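Local atomic coordinates of Bm4233, isoform b (Brugia malayi, PDB entry 6ANY), a protein that probably binds and transports sterols as a secreted venom allergen-like member of the CAP superfamily, and is a vaccine candidate for lymphatic filariasis. Residues C66-S71 and V83-S88; W140-K145 and L173-Y178. One frame throughout, in Å; residues are numbered along the deposited sequence.

Contact 1: C66-S71 and V83-S88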
loop_
_atom_site.group_PDB
_atom_site.type_symbol
_atom_site.label_atom_id
_atom_site.label_comp_id
_atom_site.label_asym_id
_atom_site.label_seq_id
_atom_site.Cartn_x
_atom_site.Cartn_y
_atom_site.Cartn_z
ATOM N N CYS A 66 -19.634 -4.239 -0.724
ATOM C CA CYS A 66 -19.816 -3.299 -1.811
ATOM C C CYS A 66 -20.107 -1.877 -1.286
ATOM O O CYS A 66 -20.990 -1.164 -1.761
ATOM C CB CYS A 66 -20.895 -3.775 -2.758
ATOM S SG CYS A 66 -20.406 -5.224 -3.695
ATOM N N VAL A 67 -19.345 -1.463 -0.281
ATOM C CA VAL A 67 -19.496 -0.146 0.263
ATOM C C VAL A 67 -18.227 0.596 0.071
ATOM O O VAL A 67 -17.147 0.162 0.569
ATOM C CB VAL A 67 -19.784 -0.221 1.780
ATOM C CG1 VAL A 67 -19.807 1.155 2.392
ATOM C CG2 VAL A 67 -21.168 -0.875 2.062
ATOM N N PHE A 68 -18.317 1.767 -0.574
ATOM C CA PHE A 68 -17.160 2.633 -0.738
ATOM C C PHE A 68 -16.956 3.410 0.527
ATOM O O PHE A 68 -17.468 4.553 0.675
ATOM C CB PHE A 68 -17.375 3.597 -1.915
ATOM C CG PHE A 68 -16.208 4.477 -2.175
ATOM C CD1 PHE A 68 -14.938 3.930 -2.518
ATOM C CD2 PHE A 68 -16.307 5.850 -2.042
ATOM C CE1 PHE A 68 -13.848 4.759 -2.737
ATOM C CE2 PHE A 68 -15.187 6.703 -2.298
ATOM C CZ PHE A 68 -13.971 6.159 -2.663
ATOM N N GLY A 69 -16.223 2.813 1.453
ATOM C CA GLY A 69 -15.917 3.458 2.734
ATOM C C GLY A 69 -15.070 2.549 3.589
ATOM O O GLY A 69 -14.811 1.390 3.258
ATOM N N HIS A 70 -14.678 3.060 4.736
ATOM C CA HIS A 70 -13.914 2.261 5.663
ATOM C C HIS A 70 -14.762 1.229 6.423
ATOM O O HIS A 70 -15.906 1.493 6.838
ATOM C CB HIS A 70 -13.169 3.164 6.686
ATOM C CG HIS A 70 -11.886 3.742 6.150
ATOM N ND1 HIS A 70 -10.834 2.940 5.734
ATOM C CD2 HIS A 70 -11.493 5.031 5.940
ATOM C CE1 HIS A 70 -9.840 3.713 5.326
ATOM N NE2 HIS A 70 -10.219 4.981 5.421
ATOM N N SER A 71 -14.137 0.107 6.756
ATOM C CA SER A 71 -14.747 -0.835 7.646
ATOM C C SER A 71 -14.738 -0.233 9.021
ATOM O O SER A 71 -14.041 0.719 9.245
ATOM C CB SER A 71 -14.099 -2.206 7.609
ATOM O OG SER A 71 -12.759 -2.200 7.980
ATOM N N VAL A 83 -9.015 2.017 0.505
ATOM C CA VAL A 83 -10.254 1.721 -0.202
ATOM C C VAL A 83 -10.227 2.369 -1.562
ATOM O O VAL A 83 -9.882 3.512 -1.694
ATOM C CB VAL A 83 -11.477 2.297 0.555
ATOM C CG1 VAL A 83 -12.716 1.979 -0.198
ATOM C CG2 VAL A 83 -11.542 1.764 2.024
ATOM N N TYR A 84 -10.542 1.590 -2.596
ATOM C CA TYR A 84 -10.580 2.080 -3.977
ATOM C C TYR A 84 -11.842 1.571 -4.666
ATOM O O TYR A 84 -12.254 0.463 -4.442
ATOM C CB TYR A 84 -9.333 1.627 -4.748
ATOM C CG TYR A 84 -9.420 1.710 -6.272
ATOM C CD1 TYR A 84 -9.042 2.832 -6.940
ATOM C CD2 TYR A 84 -9.883 0.632 -7.028
ATOM C CE1 TYR A 84 -9.126 2.928 -8.340
ATOM C CE2 TYR A 84 -9.988 0.699 -8.416
ATOM C CZ TYR A 84 -9.573 1.808 -9.074
ATOM O OH TYR A 84 -9.696 1.871 -10.456
ATOM N N ALA A 85 -12.452 2.404 -5.499
ATOM C CA ALA A 85 -13.587 2.003 -6.340
ATOM C C ALA A 85 -13.501 2.557 -7.766
ATOM O O ALA A 85 -12.874 3.580 -8.034
ATOM C CB ALA A 85 -14.906 2.404 -5.744
ATOM N N TYR A 86 -14.095 1.818 -8.666
ATOM C CA TYR A 86 -14.272 2.259 -9.999
ATOM C C TYR A 86 -15.691 2.030 -10.361
ATOM O O TYR A 86 -16.178 0.899 -10.235
ATOM C CB TYR A 86 -13.421 1.438 -10.981
ATOM C CG TYR A 86 -13.363 2.044 -12.330
ATOM C CD1 TYR A 86 -12.435 3.060 -12.628
ATOM C CD2 TYR A 86 -14.233 1.647 -13.314
ATOM C CE1 TYR A 86 -12.360 3.618 -13.896
ATOM C CE2 TYR A 86 -14.186 2.213 -14.607
ATOM C CZ TYR A 86 -13.254 3.204 -14.883
ATOM O OH TYR A 86 -13.172 3.750 -16.150
ATOM N N TRP A 87 -16.343 3.086 -10.851
ATOM C CA TRP A 87 -17.751 3.047 -11.159
ATOM C C TRP A 87 -17.964 3.139 -12.626
ATOM O O TRP A 87 -17.602 4.142 -13.222
ATOM C CB TRP A 87 -18.507 4.183 -10.475
ATOM C CG TRP A 87 -18.520 4.127 -9.051
ATOM C CD1 TRP A 87 -19.443 3.525 -8.272
ATOM C CD2 TRP A 87 -17.624 4.795 -8.171
ATOM N NE1 TRP A 87 -19.157 3.727 -6.922
ATOM C CE2 TRP A 87 -18.041 4.518 -6.851
ATOM C CE3 TRP A 87 -16.482 5.570 -8.361
ATOM C CZ2 TRP A 87 -17.376 5.005 -5.755
ATOM C CZ3 TRP A 87 -15.817 6.042 -7.240
ATOM C CH2 TRP A 87 -16.273 5.743 -5.967
ATOM N N SER A 88 -18.537 2.082 -13.214
ATOM C CA SER A 88 -18.789 2.042 -14.649
ATOM C C SER A 88 -20.308 2.016 -14.958
ATOM O O SER A 88 -21.135 1.843 -14.061
ATOM C CB SER A 88 -18.049 0.844 -15.238
ATOM O OG SER A 88 -18.214 0.733 -16.653
#
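F68 reaches from the loop after helix 53-63 to V83, A85 and W87 on strand 80-87, the outermost strand on one side of the mixed sheet of the CAP alpha-beta-alpha sandwich. The touching parts (CA 68 to 70 against CA 83 to 87) run nearly antiparallel, 172° apart, yet no hydrogen bond joins them, and the facing CA atoms of G69 and V83 are 6.6 Å apart. Across this contact the loop therefore meets the strand mainly through side chains; a disulfide also ties C66 to C154.

The aromatic term is a T-shaped pair. W87 turns the edge of its six-membered ring onto a face of F68, with centroids 5.0 Å apart and planes at 79°. W87 CH2 lies over the centre of the phenyl ring, 3.8 Å above its plane. The CB of F68 points toward the strand, and CG is anti to the backbone N (chi1 -178°).

Aliphatic contacts complete the F68 site. A85 CB lies 3.6 Å from F68 CD1 and also sits over the rim of one W87 face, so this methyl touches both rings. V83 uses its two branches separately: CG1 meets CD1 and CE1 of F68, whereas CG2 approaches the loop backbone and the H70 ring. Alternation along the strand sends Y84 the other way, onto helix 99-108.

Polar bonds run within the loop or to residues outside the two segments. A weak G69 N to V67 O bond of 2.9 Å closes an inverse gamma turn centred on F68. H70 ND1 and S71 OG bond to OE1 and OE2 of E81, respectively, a histidine-glutamate pairing consistent with the central cavity of CAP proteins. W62 NE1 bonds to G69 O, the oxygen that V83 CG2 approaches to 3.5 Å.

Contact 2: W140-K145 and L173-Y178. With NAG (2-acetamido-2-deoxy-beta-D-glucopyranose), chain C; NAG (2-acetamido-2-deoxy-beta-D-glucopyranose), chain B.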
loop_
_atom_site.group_PDB
_atom_site.type_symbol
_atom_site.label_atom_id
_atom_site.label_comp_id
_atom_site.label_asym_id
_atom_site.label_seq_id
_atom_site.Cartn_x
_atom_site.Cartn_y
_atom_site.Cartn_z
ATOM N N TRP A 140 4.754 3.235 4.007
ATOM C CA TRP A 140 5.114 3.274 5.421
ATOM C C TRP A 140 6.211 2.241 5.658
ATOM O O TRP A 140 6.015 1.058 5.467
ATOM C CB TRP A 140 3.904 2.974 6.264
ATOM C CG TRP A 140 4.040 3.319 7.660
ATOM C CD1 TRP A 140 4.272 2.476 8.686
ATOM C CD2 TRP A 140 3.857 4.621 8.215
ATOM N NE1 TRP A 140 4.285 3.189 9.886
ATOM C CE2 TRP A 140 4.042 4.515 9.611
ATOM C CE3 TRP A 140 3.624 5.880 7.654
ATOM C CZ2 TRP A 140 4.029 5.645 10.469
ATOM C CZ3 TRP A 140 3.536 6.983 8.486
ATOM C CH2 TRP A 140 3.741 6.858 9.903
ATOM N N GLY A 141 7.395 2.724 5.999
ATOM C CA GLY A 141 8.560 1.844 6.164
ATOM C C GLY A 141 8.385 0.713 7.112
ATOM O O GLY A 141 8.777 -0.407 6.827
ATOM N N LYS A 142 7.751 0.990 8.229
ATOM C CA LYS A 142 7.450 -0.074 9.183
ATOM C C LYS A 142 6.399 -1.158 8.772
ATOM O O LYS A 142 6.432 -2.267 9.333
ATOM C CB LYS A 142 7.117 0.486 10.561
ATOM C CG LYS A 142 8.341 1.006 11.318
ATOM C CD LYS A 142 7.840 1.774 12.569
ATOM C CE LYS A 142 8.879 2.774 13.126
ATOM N NZ LYS A 142 9.736 1.983 14.044
ATOM N N THR A 143 5.511 -0.859 7.839
ATOM C CA THR A 143 4.511 -1.830 7.391
ATOM C C THR A 143 5.244 -2.908 6.598
ATOM O O THR A 143 6.120 -2.567 5.815
ATOM C CB THR A 143 3.453 -1.138 6.493
ATOM O OG1 THR A 143 2.754 -0.141 7.269
ATOM C CG2 THR A 143 2.478 -2.143 5.943
ATOM N N HIS A 144 4.908 -4.177 6.816
ATOM C CA HIS A 144 5.512 -5.276 6.064
ATOM C C HIS A 144 4.561 -6.343 5.597
ATOM O O HIS A 144 4.993 -7.275 4.939
ATOM C CB HIS A 144 6.705 -5.930 6.817
ATOM C CG HIS A 144 6.357 -6.634 8.083
ATOM N ND1 HIS A 144 6.211 -5.976 9.299
ATOM C CD2 HIS A 144 6.279 -7.962 8.358
ATOM C CE1 HIS A 144 6.014 -6.878 10.250
ATOM N NE2 HIS A 144 6.053 -8.084 9.705
ATOM N N LYS A 145 3.273 -6.169 5.859
ATOM C CA LYS A 145 2.246 -7.149 5.492
ATOM C C LYS A 145 1.118 -6.489 4.735
ATOM O O LYS A 145 0.665 -5.420 5.100
ATOM C CB LYS A 145 1.664 -7.826 6.743
ATOM C CG LYS A 145 2.736 -8.550 7.542
ATOM C CD LYS A 145 2.194 -9.442 8.638
ATOM C CE LYS A 145 2.131 -8.705 9.978
ATOM N NZ LYS A 145 1.793 -9.641 11.129
ATOM N N LEU A 173 0.672 9.629 13.760
ATOM C CA LEU A 173 1.068 11.019 13.683
ATOM C C LEU A 173 2.328 11.255 14.477
ATOM O O LEU A 173 2.573 10.625 15.538
ATOM C CB LEU A 173 -0.043 11.989 14.160
ATOM C CG LEU A 173 -1.306 12.051 13.261
ATOM C CD1 LEU A 173 -2.496 12.818 13.877
ATOM C CD2 LEU A 173 -0.955 12.625 11.908
ATOM N N LYS A 174 3.165 12.098 13.908
ATOM C CA LYS A 174 4.418 12.533 14.521
ATOM C C LYS A 174 5.505 11.492 14.416
ATOM O O LYS A 174 6.571 11.677 14.968
ATOM C CB LYS A 174 4.245 13.013 15.986
ATOM C CG LYS A 174 3.229 14.127 16.110
ATOM C CD LYS A 174 3.295 14.786 17.490
ATOM C CE LYS A 174 1.979 14.850 18.251
ATOM N NZ LYS A 174 2.184 14.424 19.675
ATOM N N GLU A 175 5.255 10.414 13.672
ATOM C CA GLU A 175 6.304 9.482 13.287
ATOM C C GLU A 175 6.672 9.743 11.855
ATOM O O GLU A 175 5.862 10.291 11.070
ATOM C CB GLU A 175 5.816 8.070 13.400
ATOM C CG GLU A 175 5.586 7.583 14.801
ATOM C CD GLU A 175 5.227 6.114 14.828
ATOM O OE1 GLU A 175 5.449 5.392 13.792
ATOM O OE2 GLU A 175 4.774 5.649 15.903
ATOM N N LEU A 176 7.880 9.345 11.488
ATOM C CA LEU A 176 8.331 9.487 10.096
ATOM C C LEU A 176 7.644 8.435 9.234
ATOM O O LEU A 176 7.460 7.311 9.684
ATOM C CB LEU A 176 9.858 9.297 9.979
ATOM C CG LEU A 176 10.728 10.228 10.859
ATOM C CD1 LEU A 176 12.194 9.861 10.635
ATOM C CD2 LEU A 176 10.477 11.725 10.614
ATOM N N ILE A 177 7.400 8.756 7.990
ATOM C CA ILE A 177 6.782 7.828 7.046
ATOM C C ILE A 177 7.766 6.672 6.764
ATOM O O ILE A 177 7.411 5.478 6.811
ATOM C CB ILE A 177 6.417 8.558 5.751
ATOM C CG1 ILE A 177 5.363 9.648 6.072
ATOM C CG2 ILE A 177 5.909 7.550 4.683
ATOM C CD1 ILE A 177 5.346 10.760 5.079
ATOM N N TYR A 178 9.011 7.060 6.511
ATOM C CA TYR A 178 10.114 6.125 6.434
ATOM C C TYR A 178 11.410 6.792 6.887
ATOM O O TYR A 178 11.483 7.980 6.927
ATOM C CB TYR A 178 10.265 5.548 5.018
ATOM C CG TYR A 178 10.531 6.537 3.899
ATOM C CD1 TYR A 178 9.479 7.142 3.233
ATOM C CD2 TYR A 178 11.837 6.806 3.455
ATOM C CE1 TYR A 178 9.688 8.029 2.204
ATOM C CE2 TYR A 178 12.084 7.723 2.417
ATOM C CZ TYR A 178 10.999 8.354 1.791
ATOM O OH TYR A 178 11.189 9.260 0.742
HETATM C C1 NAG C . 7.627 15.564 14.113
HETATM C C2 NAG C . 8.561 14.884 15.094
HETATM C C3 NAG C . 8.083 15.167 16.518
HETATM C C4 NAG C . 7.815 16.663 16.727
HETATM C C5 NAG C . 6.930 17.213 15.601
HETATM C C6 NAG C . 6.688 18.716 15.679
HETATM C C7 NAG C . 9.762 12.867 14.448
HETATM C C8 NAG C . 9.718 11.374 14.361
HETATM N N2 NAG C . 8.623 13.465 14.784
HETATM O O3 NAG C . 9.067 14.727 17.456
HETATM O O4 NAG C . 7.186 16.861 18.008
HETATM O O5 NAG C . 7.542 16.952 14.347
HETATM O O6 NAG C . 7.930 19.384 15.915
HETATM O O7 NAG C . 10.781 13.490 14.223
HETATM C C1 NAG B . 7.821 17.907 18.774
HETATM C C2 NAG B . 6.786 18.538 19.700
HETATM C C3 NAG B . 7.398 19.678 20.502
HETATM C C4 NAG B . 8.598 19.126 21.268
HETATM C C5 NAG B . 9.554 18.521 20.238
HETATM C C6 NAG B . 10.849 18.028 20.865
HETATM C C7 NAG B . 4.410 18.697 19.318
HETATM C C8 NAG B . 3.396 19.783 19.118
HETATM N N2 NAG B . 5.644 19.004 18.945
HETATM O O3 NAG B . 6.403 20.256 21.361
HETATM O O4 NAG B . 9.273 20.161 21.993
HETATM O O5 NAG B . 8.916 17.444 19.554
HETATM O O6 NAG B . 11.534 17.203 19.923
HETATM O O7 NAG B . 4.125 17.608 19.794
HETATM O O HOH W 1 4.361 2.550 12.945
HETATM O O HOH W 2 7.763 3.925 8.979
#
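The indole of W140 carries two carbonyl oxygens of 173-178 over one face: L176 O stands 3.7 Å above the ring plane and I177 O 3.8 Å, both offset toward the rim, and water 2 lies over the same face. At the edge, water 1 sits in plane, accepting from W140 NE1 and donating to E175 OE1. That carboxylate oxygen is also near the ring plane, 3.6 Å from W140 CZ2, with the indole and carboxylate planes 33° apart. W140 lies within what reads as the CAP1 signature, and it opens a type I beta turn from W140 to T143.

The apolar part is I177 lying across the indole at about a right angle: its CG1 is 4.0 Å from W140 CZ3, and its CA and CG2 also meet the six-membered ring.

I177 O is the main polar junction. G141 N donates to it over 2.9 Å at 165°, within the carbonyl plane; W140 CA adds a longer CA-H...O contact. Water 2 donates to the same oxygen and accepts from K142 N, bridging the turn to the second loop. W140 O accepts from T143 N, which closes the turn, and from R24 NH1. Beyond the turn, H144 and K145 form a classic beta bulge opposite S167, leading into strand 145-153.

Earlier in 173-178, the protein meets the glycan neighbouring N122. The acetamido N2 of NAG (chain C) donates to K174 O at 2.7 Å, while the backbone of K174 and E175 bonds to L123, a residue that also touches W140. The sugar's methyl C8 rests against L176, 3.8 Å from CG.

Overall arrangement
Contact 1 closes before contact 2 opens, so the two follow in series along the chain. Their centres lie 24 Å apart on opposite sides of the chain's centre, and their nearest atoms are about 13 Å apart, so they do not touch. What connects them is the mixed sheet: 83-88 lies on its outermost strand 80-87, while 140-145 leads into strand 145-153, with strand 159-167 between these two. Contact 1 is a surface contact, whereas contact 2 is partly buried, joining the approach to the sheet with the loop before strand 179-180. They join loops to different parts of one CAP sandwich, the second beside a glycan.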